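Local coordinates for protein stress response kinase A (Escherichia coli, PDB 1ZYL) that phosphorylates itself and other proteins on serine and threonine, using ATP and magnesium, and helps the bacterium withstand stress, probably that of reactive oxygen species, at residues H188-E191 and D192-V195; F258-A261 and E262-L265. All coordinates share one frame; numbering follows the deposited sequence.

Contact 1 of 2, residues H188-E191 and D192-V195; sequences HWRE and DFTV
Arg190 and Phe193 meet where the backbone, extended through Trp189 and Arg190, bends at Glu191 and Asp192 and straightens again at Phe193. The kink lets side chains two to four residues apart touch. Across the bend, the two aromatic rings form an offset T-shaped pair: Phe193 turns its edge toward one face of the six-membered ring of Trp189, with centroids 5.6 Å apart and planes at 68°. The closest carbons are Phe193 CE1 and Trp189 CZ2, at 3.9 Å, and they meet near the rim of the indole, not over its middle. With CG of Phe193 set between its backbone N and carbonyl carbon (chi1 64°), the ring turns back along the chain, and its CD1-CE1 edge lies by the carbonyl oxygen of Arg190. The Arg190 chain, extended from CG to NE, crosses the Asp192 side chain at a slant and carries its guanidinium past CB. There Arg190 NH2 lies 2.8 Å from Asp192 O, which sits at the edge of the guanidinium, and 3.5 Å from CB of Phe193. The carboxylate adds a long salt bridge, with Asp192 OD2 3.8 Å from Arg190 NH2; the oxygen stands well out of the guanidinium plane, so this is attraction of charges without an N-H aimed at it. Outside the bend, Trp189 packs on Leu269 and Met272 of helix 266-283, and Phe193 on Pro225. This is a surface connection in the helical part of a phosphotransferase fold, leading from helix 171-188 into the short strand 196-197.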
ATOM      1  N   HIS A 188      21.221  -6.187  -3.878  1.00 35.71           N
ATOM      2  CA  HIS A 188      20.917  -5.148  -4.855  1.00 34.84           C
ATOM      3  C   HIS A 188      20.283  -3.929  -4.203  1.00 35.02           C
ATOM      4  O   HIS A 188      19.977  -2.956  -4.886  1.00 36.29           O
ATOM      5  CB  HIS A 188      19.973  -5.686  -5.932  1.00 35.82           C
ATOM      6  CG  HIS A 188      20.527  -6.846  -6.700  1.00 38.44           C
ATOM      7  ND1 HIS A 188      21.486  -6.702  -7.678  1.00 39.96           N
ATOM      8  CD2 HIS A 188      20.267  -8.173  -6.623  1.00 39.57           C
ATOM      9  CE1 HIS A 188      21.792  -7.889  -8.171  1.00 40.54           C
ATOM     10  NE2 HIS A 188      21.065  -8.799  -7.548  1.00 40.75           N
ATOM     11  N   TRP A 189      20.077  -3.972  -2.887  1.00 34.14           N
ATOM     12  CA  TRP A 189      19.463  -2.839  -2.197  1.00 33.13           C
ATOM     13  C   TRP A 189      20.510  -1.768  -2.028  1.00 35.41           C
ATOM     14  O   TRP A 189      21.698  -2.054  -2.101  1.00 37.38           O
ATOM     15  CB  TRP A 189      18.930  -3.256  -0.828  1.00 28.51           C
ATOM     16  CG  TRP A 189      17.994  -2.245  -0.203  1.00 23.29           C
ATOM     17  CD1 TRP A 189      18.101  -1.698   1.043  1.00 21.01           C
ATOM     18  CD2 TRP A 189      16.805  -1.683  -0.784  1.00 20.17           C
ATOM     19  NE1 TRP A 189      17.056  -0.833   1.279  1.00 18.35           N
ATOM     20  CE2 TRP A 189      16.245  -0.800   0.176  1.00 17.79           C
ATOM     21  CE3 TRP A 189      16.156  -1.837  -2.020  1.00 17.06           C
ATOM     22  CZ2 TRP A 189      15.069  -0.074  -0.062  1.00 13.77           C
ATOM     23  CZ3 TRP A 189      14.985  -1.113  -2.255  1.00 15.49           C
ATOM     24  CH2 TRP A 189      14.456  -0.241  -1.276  1.00 15.39           C
ATOM     25  N   ARG A 190      20.084  -0.532  -1.811  1.00 38.42           N
ATOM     26  CA  ARG A 190      21.046   0.554  -1.646  1.00 40.95           C
ATOM     27  C   ARG A 190      20.429   1.753  -0.946  1.00 43.07           C
ATOM     28  O   ARG A 190      19.249   2.046  -1.135  1.00 44.16           O
ATOM     29  CB  ARG A 190      21.606   0.977  -3.016  1.00 38.99           C
ATOM     30  CG  ARG A 190      20.565   1.509  -4.008  1.00 38.77           C
ATOM     31  CD  ARG A 190      21.147   1.614  -5.419  1.00 38.71           C
ATOM     32  NE  ARG A 190      20.196   2.128  -6.408  1.00 39.27           N
ATOM     33  CZ  ARG A 190      19.728   3.375  -6.436  1.00 39.99           C
ATOM     34  NH1 ARG A 190      18.865   3.744  -7.378  1.00 37.68           N
ATOM     35  NH2 ARG A 190      20.122   4.258  -5.529  1.00 39.79           N
ATOM     36  N   GLU A 191      21.221   2.426  -0.116  1.00 44.76           N
ATOM     37  CA  GLU A 191      20.752   3.612   0.596  1.00 46.82           C
ATOM     38  C   GLU A 191      21.267   4.793  -0.208  1.00 46.43           C
ATOM     39  O   GLU A 191      21.437   5.905   0.294  1.00 48.18           O
ATOM     40  CB  GLU A 191      21.327   3.651   2.013  1.00 49.28           C
ATOM     41  CG  GLU A 191      20.295   3.478   3.122  1.00 51.29           C
ATOM     42  CD  GLU A 191      19.581   2.140   3.074  1.00 52.77           C
ATOM     43  OE1 GLU A 191      18.860   1.884   2.087  1.00 53.22           O
ATOM     44  OE2 GLU A 191      19.742   1.345   4.025  1.00 53.24           O
ATOM     45  N   ASP A 192      21.506   4.512  -1.481  1.00 45.20           N
ATOM     46  CA  ASP A 192      22.027   5.469  -2.435  1.00 44.31           C
ATOM     47  C   ASP A 192      20.916   6.192  -3.221  1.00 42.13           C
ATOM     48  O   ASP A 192      21.111   6.596  -4.369  1.00 42.65           O
ATOM     49  CB  ASP A 192      22.960   4.712  -3.382  1.00 46.14           C
ATOM     50  CG  ASP A 192      23.725   5.622  -4.295  1.00 50.70           C
ATOM     51  OD1 ASP A 192      24.274   6.638  -3.804  1.00 53.99           O
ATOM     52  OD2 ASP A 192      23.789   5.316  -5.504  1.00 53.33           O
ATOM     53  N   PHE A 193      19.748   6.357  -2.613  1.00 37.77           N
ATOM     54  CA  PHE A 193      18.662   7.027  -3.304  1.00 34.11           C
ATOM     55  C   PHE A 193      17.991   8.067  -2.433  1.00 32.86           C
ATOM     56  O   PHE A 193      18.284   8.177  -1.246  1.00 32.45           O
ATOM     57  CB  PHE A 193      17.616   6.019  -3.786  1.00 33.46           C
ATOM     58  CG  PHE A 193      16.902   5.286  -2.675  1.00 33.00           C
ATOM     59  CD1 PHE A 193      17.322   4.023  -2.272  1.00 32.31           C
ATOM     60  CD2 PHE A 193      15.783   5.847  -2.056  1.00 33.26           C
ATOM     61  CE1 PHE A 193      16.635   3.325  -1.274  1.00 32.35           C
ATOM     62  CE2 PHE A 193      15.091   5.156  -1.057  1.00 32.38           C
ATOM     63  CZ  PHE A 193      15.520   3.893  -0.668  1.00 33.06           C
ATOM     64  N   THR A 194      17.085   8.826  -3.034  1.00 31.07           N
ATOM     65  CA  THR A 194      16.363   9.867  -2.324  1.00 30.92           C
ATOM     66  C   THR A 194      15.125   9.278  -1.660  1.00 30.15           C
ATOM     67  O   THR A 194      14.440   8.435  -2.244  1.00 31.09           O
ATOM     68  CB  THR A 194      15.928  11.003  -3.287  1.00 31.95           C
ATOM     69  OG1 THR A 194      17.089  11.604  -3.880  1.00 32.40           O
ATOM     70  CG2 THR A 194      15.128  12.070  -2.534  1.00 31.07           C
ATOM     71  N   VAL A 195      14.842   9.723  -0.439  1.00 28.12           N
ATOM     72  CA  VAL A 195      13.689   9.232   0.298  1.00 25.47           C
ATOM     73  C   VAL A 195      12.684  10.357   0.477  1.00 26.35           C
ATOM     74  O   VAL A 195      13.067  11.512   0.690  1.00 28.09           O
ATOM     75  CB  VAL A 195      14.097   8.678   1.699  1.00 23.69           C
ATOM     76  CG1 VAL A 195      15.500   8.115   1.648  1.00 20.90           C
ATOM     77  CG2 VAL A 195      13.992   9.755   2.756  1.00 23.39           C
TER

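Contact 2 of 2, residues F258-A261 and E262-L265; sequences FDTA and EIGL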
ATOM      1  N   PHE A 258      12.861  12.753 -11.910  1.00 33.71           N
ATOM      2  CA  PHE A 258      12.922  11.335 -11.575  1.00 30.69           C
ATOM      3  C   PHE A 258      14.344  10.845 -11.787  1.00 29.87           C
ATOM      4  O   PHE A 258      14.994  11.195 -12.763  1.00 30.35           O
ATOM      5  CB  PHE A 258      11.966  10.526 -12.458  1.00 27.88           C
ATOM      6  CG  PHE A 258      11.948   9.056 -12.140  1.00 26.79           C
ATOM      7  CD1 PHE A 258      12.267   8.116 -13.113  1.00 26.17           C
ATOM      8  CD2 PHE A 258      11.624   8.609 -10.860  1.00 25.84           C
ATOM      9  CE1 PHE A 258      12.268   6.751 -12.814  1.00 24.48           C
ATOM     10  CE2 PHE A 258      11.623   7.247 -10.554  1.00 23.84           C
ATOM     11  CZ  PHE A 258      11.946   6.320 -11.532  1.00 22.71           C
ATOM     12  N   ASP A 259      14.831  10.038 -10.862  1.00 30.25           N
ATOM     13  CA  ASP A 259      16.169   9.504 -10.978  1.00 30.98           C
ATOM     14  C   ASP A 259      16.078   8.147 -11.672  1.00 30.77           C
ATOM     15  O   ASP A 259      15.722   7.147 -11.055  1.00 32.17           O
ATOM     16  CB  ASP A 259      16.782   9.345  -9.600  1.00 34.56           C
ATOM     17  CG  ASP A 259      18.169   9.899  -9.534  1.00 39.78           C
ATOM     18  OD1 ASP A 259      18.292  11.146  -9.530  1.00 43.54           O
ATOM     19  OD2 ASP A 259      19.131   9.092  -9.504  1.00 41.61           O
ATOM     20  N   THR A 260      16.402   8.126 -12.957  1.00 28.19           N
ATOM     21  CA  THR A 260      16.338   6.915 -13.748  1.00 26.18           C
ATOM     22  C   THR A 260      16.957   5.697 -13.049  1.00 24.64           C
ATOM     23  O   THR A 260      16.453   4.578 -13.174  1.00 24.74           O
ATOM     24  CB  THR A 260      17.029   7.133 -15.102  1.00 27.20           C
ATOM     25  OG1 THR A 260      16.734   8.451 -15.574  1.00 29.12           O
ATOM     26  CG2 THR A 260      16.522   6.137 -16.127  1.00 26.83           C
ATOM     27  N   ALA A 261      18.029   5.903 -12.293  1.00 21.88           N
ATOM     28  CA  ALA A 261      18.677   4.776 -11.628  1.00 20.49           C
ATOM     29  C   ALA A 261      17.776   4.003 -10.667  1.00 21.22           C
ATOM     30  O   ALA A 261      18.036   2.838 -10.386  1.00 20.99           O
ATOM     31  CB  ALA A 261      19.923   5.237 -10.908  1.00 16.19           C
ATOM     32  N   GLU A 262      16.725   4.643 -10.160  1.00 21.71           N
ATOM     33  CA  GLU A 262      15.815   3.974  -9.233  1.00 21.40           C
ATOM     34  C   GLU A 262      15.070   2.834  -9.904  1.00 20.62           C
ATOM     35  O   GLU A 262      14.442   2.021  -9.228  1.00 21.15           O
ATOM     36  CB  GLU A 262      14.789   4.948  -8.653  1.00 20.91           C
ATOM     37  CG  GLU A 262      15.368   6.067  -7.818  1.00 22.36           C
ATOM     38  CD  GLU A 262      14.290   6.917  -7.169  1.00 23.62           C
ATOM     39  OE1 GLU A 262      14.556   8.109  -6.927  1.00 24.43           O
ATOM     40  OE2 GLU A 262      13.185   6.398  -6.896  1.00 21.42           O
ATOM     41  N   ILE A 263      15.137   2.775 -11.231  1.00 19.28           N
ATOM     42  CA  ILE A 263      14.459   1.719 -11.970  1.00 19.78           C
ATOM     43  C   ILE A 263      15.091   0.364 -11.649  1.00 20.54           C
ATOM     44  O   ILE A 263      14.490  -0.693 -11.865  1.00 21.74           O
ATOM     45  CB  ILE A 263      14.544   1.988 -13.476  1.00 19.85           C
ATOM     46  CG1 ILE A 263      13.934   3.354 -13.778  1.00 18.97           C
ATOM     47  CG2 ILE A 263      13.814   0.910 -14.255  1.00 17.70           C
ATOM     48  CD1 ILE A 263      12.492   3.433 -13.447  1.00 20.89           C
ATOM     49  N   GLY A 264      16.303   0.409 -11.111  1.00 18.72           N
ATOM     50  CA  GLY A 264      17.002  -0.810 -10.759  1.00 18.72           C
ATOM     51  C   GLY A 264      16.511  -1.383  -9.445  1.00 19.55           C
ATOM     52  O   GLY A 264      16.754  -2.553  -9.125  1.00 20.22           O
ATOM     53  N   LEU A 265      15.804  -0.558  -8.684  1.00 18.98           N
ATOM     54  CA  LEU A 265      15.268  -0.978  -7.400  1.00 19.46           C
ATOM     55  C   LEU A 265      13.917  -1.698  -7.533  1.00 20.81           C
ATOM     56  O   LEU A 265      13.371  -2.160  -6.526  1.00 20.67           O
ATOM     57  CB  LEU A 265      15.062   0.244  -6.507  1.00 19.04           C
ATOM     58  CG  LEU A 265      16.175   1.277  -6.327  1.00 19.74           C
ATOM     59  CD1 LEU A 265      15.630   2.489  -5.578  1.00 19.53           C
ATOM     60  CD2 LEU A 265      17.324   0.664  -5.559  1.00 21.79           C
TER
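Asp259, Thr260 and Ala261 accept three successive backbone hydrogen bonds from Glu262, Ile263 and Gly264, each spanning three residues. Glu262 N donates to Asp259 O at 2.8 Å, and the N-H points nearly straight at an acceptor whose carbonyl plane it approaches from above, 35° out. Ile263 N binds Thr260 O, an oxygen whose position is less sure, and Gly264 N reaches Ala261 O at 3.1 Å; Leu265 N continues the series to Glu262 O. The carboxylate of Glu262, a buried residue, has its polar partner elsewhere: OE2 accepts a hydrogen bond from the backbone N of Val227. The Glu262 chain, extended beyond CG, passes over the first turn, its CG 3.4 Å from Asp259 O and its OE1 3.7 Å from Asp259 CB. The two acids are near neighbours, Asp259 OD2 lying 5.3 Å from Glu262 OE1, which may somewhat disfavour charge on both. Replacing Glu262 with an alanine would probably leave Val227 N without its acceptor and open a gap over the turn beside Pro225 and Ala226. Farther out, Phe258 and Ile263 cross at about a right angle. CD1 of Ile263 comes up to the ring edge of Phe258, 3.4 Å from CE1 and near the ring plane. CG of Phe258 is anti to its backbone N (chi1 -178°), which sends the ring forward to meet this methyl. Phe258 also packs on Val227 and Ile249, and Ile263 on Leu245, so both face helix 238-252. The repeated three-residue spacing is the mark of a 3-10 helix, a short one spanning 260-264 just before helix 266-283.

How the contacts relate
Contact 1 comes first along the chain, between helix 171-188 and strand 196-197; contact 2 follows between helices 238-252 and 266-283. Though some seventy residues apart in sequence, their centres lie 10 Å apart, on the same side of the chain's centre, and they touch. Arg190 NH1 makes a weak, probable hydrogen bond to Ala261 O, at 3.2 Å, and Leu265 packs against both Arg190 and Phe193. Pro225 touches Phe193 from one contact and Glu262 from the other, while helix 266-283, entered directly from contact 2, also receives Trp189. Two connections of the phosphotransferase domain are thus joined to each other, away from the residues thought to serve ATP, magnesium and catalysis.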